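Local structure of 3-hydroxy-3-methylglutaryl-CoA lyase (Acinetobacter baumannii, 6NDS) at residues 27-33 / 65-70; 57-61 / 98-102. The protein belongs to the HMGL-like family of TIM-barrel proteins and binds coenzyme A and a zinc ion. Residues are numbered along the deposited sequence.

Contact 1: 27-33 / 65-70; sequences LQIEPTW and IPNLRD. With COA (coenzyme A), chain B.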
ATOM      1  N   LEU A  27      -4.326  19.301   4.795  1.00 20.27           N
ATOM      2  CA  LEU A  27      -4.324  20.618   4.179  1.00 19.54           C
ATOM      3  C   LEU A  27      -3.059  21.417   4.452  1.00 24.28           C
ATOM      4  O   LEU A  27      -2.768  22.355   3.700  1.00 25.75           O
ATOM      5  CB  LEU A  27      -5.538  21.416   4.655  1.00 19.44           C
ATOM      6  CG  LEU A  27      -6.886  20.798   4.273  1.00 19.88           C
ATOM      7  CD1 LEU A  27      -7.979  21.775   4.628  1.00 20.47           C
ATOM      8  CD2 LEU A  27      -6.937  20.461   2.794  1.00 25.60           C
ATOM      9  N   GLN A  28      -2.285  21.065   5.480  1.00 24.26           N
ATOM     10  CA  GLN A  28      -1.156  21.931   5.827  1.00 26.77           C
ATOM     11  C   GLN A  28      -0.117  21.994   4.713  1.00 29.48           C
ATOM     12  O   GLN A  28       0.557  23.019   4.558  1.00 34.54           O
ATOM     13  CB  GLN A  28      -0.519  21.465   7.134  1.00 28.92           C
ATOM     14  CG  GLN A  28       0.129  20.122   7.041  1.00 27.43           C
ATOM     15  CD  GLN A  28       0.644  19.612   8.374  1.00 32.74           C
ATOM     16  OE1 GLN A  28       0.286  20.125   9.443  1.00 30.63           O
ATOM     17  NE2 GLN A  28       1.488  18.587   8.317  1.00 30.30           N
ATOM     18  N   ILE A  29       0.001  20.933   3.911  1.00 25.87           N
ATOM     19  CA  ILE A  29       1.007  20.831   2.859  1.00 30.79           C
ATOM     20  C   ILE A  29       0.421  20.975   1.456  1.00 29.45           C
ATOM     21  O   ILE A  29       1.192  21.022   0.481  1.00 31.55           O
ATOM     22  CB  ILE A  29       1.783  19.501   2.978  1.00 41.81           C
ATOM     23  CG1 ILE A  29       3.100  19.554   2.212  1.00 39.50           C
ATOM     24  CG2 ILE A  29       0.905  18.338   2.519  1.00 45.19           C
ATOM     25  CD1 ILE A  29       3.990  18.342   2.431  1.00 40.59           C
ATOM     26  N   GLU A  30      -0.902  21.044   1.321  1.00 30.40           N
ATOM     27  CA  GLU A  30      -1.517  21.247   0.015  1.00 32.19           C
ATOM     28  C   GLU A  30      -0.991  22.525  -0.621  1.00 34.20           C
ATOM     29  O   GLU A  30      -0.887  23.554   0.055  1.00 36.03           O
ATOM     30  CB  GLU A  30      -3.038  21.347   0.137  1.00 37.71           C
ATOM     31  CG  GLU A  30      -3.768  20.048  -0.004  1.00 33.29           C
ATOM     32  CD  GLU A  30      -3.501  19.379  -1.332  1.00 32.89           C
ATOM     33  OE1 GLU A  30      -3.065  18.212  -1.321  1.00 40.67           O
ATOM     34  OE2 GLU A  30      -3.706  20.025  -2.382  1.00 36.93           O
ATOM     35  N   PRO A  31      -0.675  22.508  -1.916  1.00 30.51           N
ATOM     36  CA  PRO A  31      -0.131  23.717  -2.551  1.00 34.40           C
ATOM     37  C   PRO A  31      -1.093  24.891  -2.535  1.00 38.66           C
ATOM     38  O   PRO A  31      -0.663  26.041  -2.385  1.00 53.00           O
ATOM     39  CB  PRO A  31       0.163  23.256  -3.988  1.00 41.29           C
ATOM     40  CG  PRO A  31       0.237  21.778  -3.913  1.00 44.09           C
ATOM     41  CD  PRO A  31      -0.700  21.357  -2.834  1.00 44.03           C
ATOM     42  N   THR A  32      -2.379  24.636  -2.702  1.00 35.53           N
ATOM     43  CA  THR A  32      -3.350  25.708  -2.846  1.00 41.83           C
ATOM     44  C   THR A  32      -4.141  25.906  -1.565  1.00 31.99           C
ATOM     45  O   THR A  32      -4.439  24.960  -0.831  1.00 30.95           O
ATOM     46  CB  THR A  32      -4.321  25.435  -3.994  1.00 53.76           C
ATOM     47  OG1 THR A  32      -4.946  24.155  -3.799  1.00 58.19           O
ATOM     48  CG2 THR A  32      -3.587  25.469  -5.329  1.00 52.17           C
ATOM     49  N   TRP A  33      -4.474  27.162  -1.320  1.00 34.26           N
ATOM     50  CA  TRP A  33      -5.303  27.542  -0.192  1.00 25.10           C
ATOM     51  C   TRP A  33      -6.708  26.974  -0.353  1.00 27.03           C
ATOM     52  O   TRP A  33      -7.300  27.049  -1.436  1.00 27.18           O
ATOM     53  CB  TRP A  33      -5.335  29.067  -0.131  1.00 26.25           C
ATOM     54  CG  TRP A  33      -6.299  29.669   0.822  1.00 24.75           C
ATOM     55  CD1 TRP A  33      -7.485  30.286   0.518  1.00 26.41           C
ATOM     56  CD2 TRP A  33      -6.152  29.748   2.234  1.00 22.88           C
ATOM     57  NE1 TRP A  33      -8.086  30.736   1.667  1.00 21.60           N
ATOM     58  CE2 TRP A  33      -7.288  30.415   2.737  1.00 22.67           C
ATOM     59  CE3 TRP A  33      -5.169  29.311   3.132  1.00 23.41           C
ATOM     60  CZ2 TRP A  33      -7.471  30.656   4.094  1.00 21.72           C
ATOM     61  CZ3 TRP A  33      -5.349  29.561   4.483  1.00 24.95           C
ATOM     62  CH2 TRP A  33      -6.492  30.228   4.951  1.00 27.24           C
ATOM     63  N   ILE A  65       2.972  27.695   8.853  1.00 24.09           N
ATOM     64  CA  ILE A  65       1.954  26.913   8.151  1.00 19.21           C
ATOM     65  C   ILE A  65       0.846  27.863   7.714  1.00 18.34           C
ATOM     66  O   ILE A  65      -0.213  27.910   8.350  1.00 21.98           O
ATOM     67  CB  ILE A  65       1.407  25.779   9.035  1.00 21.18           C
ATOM     68  CG1 ILE A  65       2.550  24.924   9.598  1.00 31.89           C
ATOM     69  CG2 ILE A  65       0.408  24.886   8.267  1.00 23.55           C
ATOM     70  CD1 ILE A  65       3.172  23.962   8.586  1.00 31.99           C
ATOM     71  N   PRO A  66       1.050  28.631   6.645  1.00 19.59           N
ATOM     72  CA  PRO A  66       0.017  29.601   6.239  1.00 21.53           C
ATOM     73  C   PRO A  66      -1.301  28.961   5.858  1.00 23.71           C
ATOM     74  O   PRO A  66      -2.346  29.600   6.011  1.00 21.49           O
ATOM     75  CB  PRO A  66       0.658  30.330   5.048  1.00 26.14           C
ATOM     76  CG  PRO A  66       1.828  29.515   4.644  1.00 32.77           C
ATOM     77  CD  PRO A  66       2.288  28.772   5.865  1.00 25.55           C
ATOM     78  N   ASN A  67      -1.295  27.706   5.394  1.00 21.31           N
ATOM     79  CA  ASN A  67      -2.541  27.063   4.980  1.00 19.98           C
ATOM     80  C   ASN A  67      -3.523  26.840   6.123  1.00 21.12           C
ATOM     81  O   ASN A  67      -4.715  26.645   5.863  1.00 23.64           O
ATOM     82  CB  ASN A  67      -2.255  25.711   4.333  1.00 23.17           C
ATOM     83  CG  ASN A  67      -1.928  25.813   2.876  1.00 30.15           C
ATOM     84  OD1 ASN A  67      -2.215  26.824   2.221  1.00 32.03           O
ATOM     85  ND2 ASN A  67      -1.342  24.745   2.339  1.00 27.00           N
ATOM     86  N   LEU A  68      -3.061  26.832   7.377  1.00 18.30           N
ATOM     87  CA  LEU A  68      -3.921  26.572   8.520  1.00 20.91           C
ATOM     88  C   LEU A  68      -4.104  27.806   9.404  1.00 20.46           C
ATOM     89  O   LEU A  68      -4.540  27.681  10.554  1.00 21.52           O
ATOM     90  CB  LEU A  68      -3.361  25.402   9.332  1.00 19.97           C
ATOM     91  CG  LEU A  68      -3.307  24.056   8.590  1.00 20.23           C
ATOM     92  CD1 LEU A  68      -2.773  22.987   9.548  1.00 22.82           C
ATOM     93  CD2 LEU A  68      -4.684  23.684   8.075  1.00 23.00           C
ATOM     94  N   ARG A  69      -3.802  29.003   8.882  1.00 19.97           N
ATOM     95  CA  ARG A  69      -3.830  30.208   9.711  1.00 18.79           C
ATOM     96  C   ARG A  69      -5.235  30.654  10.080  1.00 21.32           C
ATOM     97  O   ARG A  69      -5.373  31.585  10.886  1.00 23.58           O
ATOM     98  CB  ARG A  69      -3.106  31.366   9.013  1.00 21.49           C
ATOM     99  CG  ARG A  69      -3.846  31.920   7.800  1.00 23.78           C
ATOM    100  CD  ARG A  69      -2.948  32.885   7.017  1.00 23.62           C
ATOM    101  NE  ARG A  69      -2.470  33.996   7.841  1.00 26.90           N
ATOM    102  CZ  ARG A  69      -1.510  34.847   7.481  1.00 33.70           C
ATOM    103  NH1 ARG A  69      -0.896  34.718   6.308  1.00 32.92           N
ATOM    104  NH2 ARG A  69      -1.158  35.831   8.301  1.00 31.84           N
ATOM    105  N   ASP A  70      -6.271  30.033   9.514  1.00 20.65           N
ATOM    106  CA  ASP A  70      -7.654  30.351   9.847  1.00 22.01           C
ATOM    107  C   ASP A  70      -8.237  29.391  10.877  1.00 22.73           C
ATOM    108  O   ASP A  70      -9.459  29.229  10.940  1.00 22.89           O
ATOM    109  CB  ASP A  70      -8.515  30.352   8.581  1.00 19.75           C
ATOM    110  CG  ASP A  70      -8.443  29.037   7.818  1.00 24.17           C
ATOM    111  OD1 ASP A  70      -7.630  28.155   8.182  1.00 23.71           O
ATOM    112  OD2 ASP A  70      -9.207  28.873   6.842  1.00 23.53           O
TER
HETATM  113  N1A COA B 501       0.395  30.422  16.952  0.86 26.43           N
HETATM  114  C2A COA B 501       0.497  31.631  16.381  0.86 29.45           C
HETATM  115  N3A COA B 501       1.448  32.553  16.520  0.86 32.50           N
HETATM  116  C4A COA B 501       2.402  32.123  17.362  0.86 28.26           C
HETATM  117  C5A COA B 501       2.447  30.911  18.017  0.86 27.42           C
HETATM  118  C6A COA B 501       1.382  30.018  17.792  0.86 27.02           C
HETATM  119  N6A COA B 501       1.292  28.822  18.366  0.86 23.60           N
HETATM  120  N7A COA B 501       3.588  30.830  18.804  0.86 26.49           N
HETATM  121  C8A COA B 501       4.204  31.975  18.612  0.86 31.64           C
HETATM  122  N9A COA B 501       3.530  32.801  17.745  0.86 32.01           N
HETATM  123  C1B COA B 501       3.902  34.153  17.324  0.86 35.65           C
HETATM  124  C2B COA B 501       4.092  35.141  18.473  0.86 39.81           C
HETATM  125  O2B COA B 501       2.897  35.671  19.004  0.86 50.30           O
HETATM  126  C3B COA B 501       4.989  36.169  17.787  0.86 49.90           C
HETATM  127  O3B COA B 501       4.248  36.915  16.826  0.86 67.76           O
HETATM  128  P3B COA B 501       5.020  38.291  16.462  0.86 75.29           P
HETATM  129  O7A COA B 501       6.052  37.981  15.392  0.86 73.36           O
HETATM  130  O8A COA B 501       5.662  38.759  17.754  0.86 72.73           O
HETATM  131  O9A COA B 501       3.957  39.257  15.974  0.86 80.87           O
HETATM  132  C4B COA B 501       5.973  35.213  17.136  0.86 47.34           C
HETATM  133  O4B COA B 501       5.140  34.124  16.647  0.86 39.76           O
HETATM  134  C5B COA B 501       6.942  34.649  18.141  0.86 49.22           C
HETATM  135  O5B COA B 501       7.872  33.784  17.473  0.86 51.14           O
HETATM  136  P1A COA B 501       8.653  32.729  18.385  0.86 48.40           P
HETATM  137  O1A COA B 501       7.931  32.530  19.675  0.86 39.29           O
HETATM  138  O2A COA B 501      10.112  33.046  18.389  0.86 57.64           O
HETATM  139  O3A COA B 501       8.394  31.429  17.488  0.86 42.39           O
HETATM  140  P2A COA B 501       8.984  30.971  16.076  0.86 39.92           P
HETATM  141  O4A COA B 501      10.388  30.506  16.279  0.86 41.28           O
HETATM  142  O5A COA B 501       8.708  32.009  15.039  0.86 46.03           O
HETATM  143  O6A COA B 501       8.019  29.724  15.779  0.86 38.34           O
HETATM  144  CBP COA B 501       6.627  27.903  16.449  0.86 22.36           C
HETATM  145  CCP COA B 501       7.920  28.652  16.750  0.86 27.56           C
HETATM  146  CDP COA B 501       6.535  26.639  17.311  0.86 25.00           C
HETATM  147  CEP COA B 501       5.436  28.814  16.769  0.86 26.15           C
HETATM  148  CAP COA B 501       6.638  27.541  14.962  0.86 21.79           C
HETATM  149  OAP COA B 501       7.862  26.888  14.656  0.86 24.96           O
HETATM  150  C9P COA B 501       5.486  26.642  14.549  0.86 28.34           C
HETATM  151  O9P COA B 501       4.341  27.080  14.492  0.86 31.46           O
HETATM  152  N8P COA B 501       5.793  25.390  14.247  0.86 25.84           N
HETATM  153  C7P COA B 501       4.792  24.373  13.954  0.86 30.27           C
HETATM  154  C6P COA B 501       4.836  23.961  12.505  0.86 30.67           C
HETATM  155  C5P COA B 501       3.913  22.795  12.223  0.86 33.24           C
HETATM  156  O5P COA B 501       2.740  22.818  12.592  0.86 26.15           O
HETATM  157  N4P COA B 501       4.439  21.764  11.551  0.86 37.62           N
HETATM  158  C3P COA B 501       3.666  20.641  11.041  0.86 43.70           C
HETATM  159  C2P COA B 501       2.937  19.899  12.135  0.86 55.26           C
HETATM  160  S1P COA B 501       4.051  19.391  13.468  0.86 63.32           S
HETATM  161  O   HOH W   1       0.977  25.871   4.744  1.00 24.46           O

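Contact 2: 57-61 / 98-102; sequences GSFVS and RAVEA. With COA (coenzyme A), chain B.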
ATOM      1  N   GLY A  57      -7.811  21.306  12.820  1.00 19.82           N
ATOM      2  CA  GLY A  57      -6.854  22.328  12.438  1.00 21.87           C
ATOM      3  C   GLY A  57      -5.709  22.396  13.427  1.00 21.57           C
ATOM      4  O   GLY A  57      -5.555  21.534  14.302  1.00 20.25           O
ATOM      5  N   SER A  58      -4.904  23.445  13.262  1.00 19.92           N
ATOM      6  CA  SER A  58      -3.722  23.681  14.078  1.00 18.27           C
ATOM      7  C   SER A  58      -3.735  25.107  14.586  1.00 21.22           C
ATOM      8  O   SER A  58      -4.314  26.002  13.961  1.00 22.85           O
ATOM      9  CB  SER A  58      -2.416  23.490  13.285  1.00 24.19           C
ATOM     10  OG  SER A  58      -2.273  22.166  12.852  1.00 29.78           O
ATOM     11  N   PHE A  59      -3.047  25.326  15.700  1.00 21.56           N
ATOM     12  CA  PHE A  59      -2.849  26.667  16.240  1.00 23.45           C
ATOM     13  C   PHE A  59      -1.351  26.930  16.285  1.00 21.58           C
ATOM     14  O   PHE A  59      -0.726  26.909  17.344  1.00 26.35           O
ATOM     15  CB  PHE A  59      -3.546  26.797  17.598  1.00 24.01           C
ATOM     16  CG  PHE A  59      -5.039  26.650  17.477  1.00 26.66           C
ATOM     17  CD1 PHE A  59      -5.828  27.758  17.204  1.00 29.43           C
ATOM     18  CD2 PHE A  59      -5.637  25.404  17.553  1.00 25.32           C
ATOM     19  CE1 PHE A  59      -7.196  27.628  17.044  1.00 29.65           C
ATOM     20  CE2 PHE A  59      -7.010  25.263  17.382  1.00 28.09           C
ATOM     21  CZ  PHE A  59      -7.788  26.388  17.136  1.00 27.55           C
ATOM     22  N   VAL A  60      -0.786  27.166  15.099  1.00 23.09           N
ATOM     23  CA  VAL A  60       0.651  27.299  14.900  1.00 26.65           C
ATOM     24  C   VAL A  60       0.923  28.625  14.199  1.00 25.46           C
ATOM     25  O   VAL A  60       0.010  29.324  13.758  1.00 27.99           O
ATOM     26  CB  VAL A  60       1.234  26.120  14.084  1.00 24.44           C
ATOM     27  CG1 VAL A  60       0.993  24.797  14.806  1.00 24.73           C
ATOM     28  CG2 VAL A  60       0.612  26.078  12.683  1.00 25.67           C
ATOM     29  N   SER A  61       2.205  28.967  14.116  1.00 24.86           N
ATOM     30  CA  SER A  61       2.608  30.214  13.485  1.00 27.67           C
ATOM     31  C   SER A  61       2.062  30.283  12.064  1.00 30.15           C
ATOM     32  O   SER A  61       2.211  29.321  11.302  1.00 27.52           O
ATOM     33  CB  SER A  61       4.132  30.326  13.449  1.00 28.03           C
ATOM     34  OG  SER A  61       4.525  31.413  12.626  1.00 33.71           O
ATOM     35  N   ARG A  98      -4.888  29.812  22.319  1.00 27.98           N
ATOM     36  CA  ARG A  98      -5.747  30.040  21.159  1.00 29.41           C
ATOM     37  C   ARG A  98      -6.760  28.915  21.005  1.00 26.79           C
ATOM     38  O   ARG A  98      -7.941  29.163  20.740  1.00 26.81           O
ATOM     39  CB  ARG A  98      -4.909  30.148  19.876  1.00 33.70           C
ATOM     40  CG  ARG A  98      -4.036  31.403  19.715  1.00 39.92           C
ATOM     41  CD  ARG A  98      -3.115  31.263  18.487  1.00 42.82           C
ATOM     42  NE  ARG A  98      -3.869  31.039  17.249  1.00 40.25           N
ATOM     43  CZ  ARG A  98      -3.384  30.449  16.155  1.00 42.32           C
ATOM     44  NH1 ARG A  98      -2.138  29.997  16.129  1.00 32.99           N
ATOM     45  NH2 ARG A  98      -4.156  30.299  15.083  1.00 41.30           N
ATOM     46  N   ALA A  99      -6.307  27.668  21.160  1.00 25.17           N
ATOM     47  CA  ALA A  99      -7.190  26.522  20.969  1.00 23.04           C
ATOM     48  C   ALA A  99      -8.305  26.503  22.006  1.00 23.71           C
ATOM     49  O   ALA A  99      -9.456  26.179  21.683  1.00 29.15           O
ATOM     50  CB  ALA A  99      -6.379  25.223  21.023  1.00 24.63           C
ATOM     51  N   VAL A 100      -7.986  26.833  23.260  1.00 26.34           N
ATOM     52  CA  VAL A 100      -9.017  26.882  24.293  1.00 31.10           C
ATOM     53  C   VAL A 100     -10.019  27.991  23.996  1.00 31.88           C
ATOM     54  O   VAL A 100     -11.233  27.810  24.161  1.00 31.75           O
ATOM     55  CB  VAL A 100      -8.374  27.043  25.682  1.00 35.83           C
ATOM     56  CG1 VAL A 100      -9.432  27.378  26.723  1.00 40.79           C
ATOM     57  CG2 VAL A 100      -7.628  25.766  26.062  1.00 34.90           C
ATOM     58  N   GLU A 101      -9.532  29.158  23.552  1.00 31.18           N
ATOM     59  CA  GLU A 101     -10.443  30.230  23.152  1.00 37.73           C
ATOM     60  C   GLU A 101     -11.364  29.795  22.016  1.00 32.44           C
ATOM     61  O   GLU A 101     -12.514  30.244  21.942  1.00 35.32           O
ATOM     62  CB  GLU A 101      -9.651  31.471  22.735  1.00 38.86           C
ATOM     63  N   ALA A 102     -10.882  28.941  21.123  1.00 29.99           N
ATOM     64  CA  ALA A 102     -11.695  28.422  20.027  1.00 27.96           C
ATOM     65  C   ALA A 102     -12.495  27.184  20.418  1.00 29.07           C
ATOM     66  O   ALA A 102     -13.176  26.602  19.563  1.00 27.17           O
ATOM     67  CB  ALA A 102     -10.804  28.112  18.819  1.00 27.31           C
TER
HETATM   68  N1A COA B 501       0.395  30.422  16.952  0.86 26.43           N
HETATM   69  C2A COA B 501       0.497  31.631  16.381  0.86 29.45           C
HETATM   70  N3A COA B 501       1.448  32.553  16.520  0.86 32.50           N
HETATM   71  C4A COA B 501       2.402  32.123  17.362  0.86 28.26           C
HETATM   72  C5A COA B 501       2.447  30.911  18.017  0.86 27.42           C
HETATM   73  C6A COA B 501       1.382  30.018  17.792  0.86 27.02           C
HETATM   74  N6A COA B 501       1.292  28.822  18.366  0.86 23.60           N
HETATM   75  N7A COA B 501       3.588  30.830  18.804  0.86 26.49           N
HETATM   76  C8A COA B 501       4.204  31.975  18.612  0.86 31.64           C
HETATM   77  N9A COA B 501       3.530  32.801  17.745  0.86 32.01           N
HETATM   78  C1B COA B 501       3.902  34.153  17.324  0.86 35.65           C
HETATM   79  C2B COA B 501       4.092  35.141  18.473  0.86 39.81           C
HETATM   80  O2B COA B 501       2.897  35.671  19.004  0.86 50.30           O
HETATM   81  C3B COA B 501       4.989  36.169  17.787  0.86 49.90           C
HETATM   82  O3B COA B 501       4.248  36.915  16.826  0.86 67.76           O
HETATM   83  P3B COA B 501       5.020  38.291  16.462  0.86 75.29           P
HETATM   84  O7A COA B 501       6.052  37.981  15.392  0.86 73.36           O
HETATM   85  O8A COA B 501       5.662  38.759  17.754  0.86 72.73           O
HETATM   86  O9A COA B 501       3.957  39.257  15.974  0.86 80.87           O
HETATM   87  C4B COA B 501       5.973  35.213  17.136  0.86 47.34           C
HETATM   88  O4B COA B 501       5.140  34.124  16.647  0.86 39.76           O
HETATM   89  C5B COA B 501       6.942  34.649  18.141  0.86 49.22           C
HETATM   90  O5B COA B 501       7.872  33.784  17.473  0.86 51.14           O
HETATM   91  P1A COA B 501       8.653  32.729  18.385  0.86 48.40           P
HETATM   92  O1A COA B 501       7.931  32.530  19.675  0.86 39.29           O
HETATM   93  O2A COA B 501      10.112  33.046  18.389  0.86 57.64           O
HETATM   94  O3A COA B 501       8.394  31.429  17.488  0.86 42.39           O
HETATM   95  P2A COA B 501       8.984  30.971  16.076  0.86 39.92           P
HETATM   96  O4A COA B 501      10.388  30.506  16.279  0.86 41.28           O
HETATM   97  O5A COA B 501       8.708  32.009  15.039  0.86 46.03           O
HETATM   98  O6A COA B 501       8.019  29.724  15.779  0.86 38.34           O
HETATM   99  CBP COA B 501       6.627  27.903  16.449  0.86 22.36           C
HETATM  100  CCP COA B 501       7.920  28.652  16.750  0.86 27.56           C
HETATM  101  CDP COA B 501       6.535  26.639  17.311  0.86 25.00           C
HETATM  102  CEP COA B 501       5.436  28.814  16.769  0.86 26.15           C
HETATM  103  CAP COA B 501       6.638  27.541  14.962  0.86 21.79           C
HETATM  104  OAP COA B 501       7.862  26.888  14.656  0.86 24.96           O
HETATM  105  C9P COA B 501       5.486  26.642  14.549  0.86 28.34           C
HETATM  106  O9P COA B 501       4.341  27.080  14.492  0.86 31.46           O
HETATM  107  N8P COA B 501       5.793  25.390  14.247  0.86 25.84           N
HETATM  108  C7P COA B 501       4.792  24.373  13.954  0.86 30.27           C
HETATM  109  C6P COA B 501       4.836  23.961  12.505  0.86 30.67           C
HETATM  110  C5P COA B 501       3.913  22.795  12.223  0.86 33.24           C
HETATM  111  O5P COA B 501       2.740  22.818  12.592  0.86 26.15           O
HETATM  112  N4P COA B 501       4.439  21.764  11.551  0.86 37.62           N
HETATM  113  C3P COA B 501       3.666  20.641  11.041  0.86 43.70           C
HETATM  114  C2P COA B 501       2.937  19.899  12.135  0.86 55.26           C
HETATM  115  S1P COA B 501       4.051  19.391  13.468  0.86 63.32           S
HETATM  116  O   HOH W   2      -2.775  28.034  13.149  1.00 34.40           O

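Contact 1: 27-33 / 65-70
Two neighbouring loops of a TIM barrel meet here above the C-terminal ends of its strands. One, 27-33, runs on from helix 22-28, which follows strand 17-20 in the chain; the other, 65-70, leads into helix 71-77. Direct hydrogen bonding centres on one amide. Asn67 points toward the turn at 27-30, and its ND2 donates to Glu30 O at 2.6 Å; weaker bonds run from Asn67 ND2 to Leu27 O (3.1 Å) and Gln28 O (3.4 Å). Three carbonyls of the turn thus converge on one side-chain nitrogen, Leu27 O also accepting Glu30 N (3.3 Å). Aliphatic contacts flank it: Leu68 CD1 to Gln28 CB (3.6 Å), Ile65 CG2 to Gln28 CB (3.7 Å) and Leu68 CD2 to Leu27 CB (4.2 Å). The Trp33 indole borders the 3-10 turn, its edge to Pro66 O (3.4 Å from Trp33 CZ3), while Lys39 makes both a cation-pi contact with this ring and a salt bridge to Asp70, whose carboxylate also bonds Thr36. Toward the pocket, Ile65 CG1 packs 3.6 Å from C5P of coenzyme A, and the Gln28 amide bonds to Gly247 and Arg24, near the zinc. One water joins Gln28 O (2.9 Å) to Asn67 N (3.0 Å).

Contact 2: 57-61 / 98-102
A single guanidinium nitrogen serves both protein and ligand: Arg98 NH1 donates to Val60 O at 3.3 Å and, in a short but poorly angled, weak bond, to N1A of coenzyme A at 2.7 Å. Arg98 reaches there from the end of helix 93-101, laying one face of its guanidinium over Phe59 CA, just past the C-terminal end of barrel strand 53-58. A water bonded to Ser58 O (2.7 Å) and Val60 N (2.9 Å) also accepts from Arg98 NH2 at 3.3 Å, tying the arginine to this backbone. Behind the polar end, the Phe59 side chain points toward the helix. Ala99 CA stands 3.8 Å from the Phe59 ring centroid, almost on its normal, in a CH-pi contact, and Phe59 CZ meets Ala102 CB at 3.9 Å. Phe75 of helix 71-77 and Ile90 of strand 85-90 also border this ring. The main chain of 57-61 binds the ligand too: Ser61 N donates to its O9P at 2.9 Å, and Phe59 O accepts from its N6A at 3.0 Å. With an acceptor facing N6A and a donor facing N1A, the pair Phe59 O and Arg98 NH1 matches the hydrogen-bonding pattern of adenine, whereas guanine would present the reverse.

How the contacts relate
Followed from the N terminus, the segments alternate, so the two contacts cross. Contact 1 closes a loop that contains helix 36-46 and strand 53-58, joining the first strand-helix connection of the barrel to the second. Before that loop is complete, 57-61 opens the loop of contact 2, which spans helix 71-77 and strand 85-90 and brings in the third barrel unit through helix 93-101. Segments 57-61 and 65-70 belong to the same connection and touch: Leu68 CD1 lies 3.4 Å from Ser58 OG, and Ile65 CB 3.7 Å from Val60 CG2. Both contacts border coenzyme A, contact 1 at the pantetheine arm nearer the thiol, contact 2 at the adenine and at amide oxygen O9P, nearer the nucleotide.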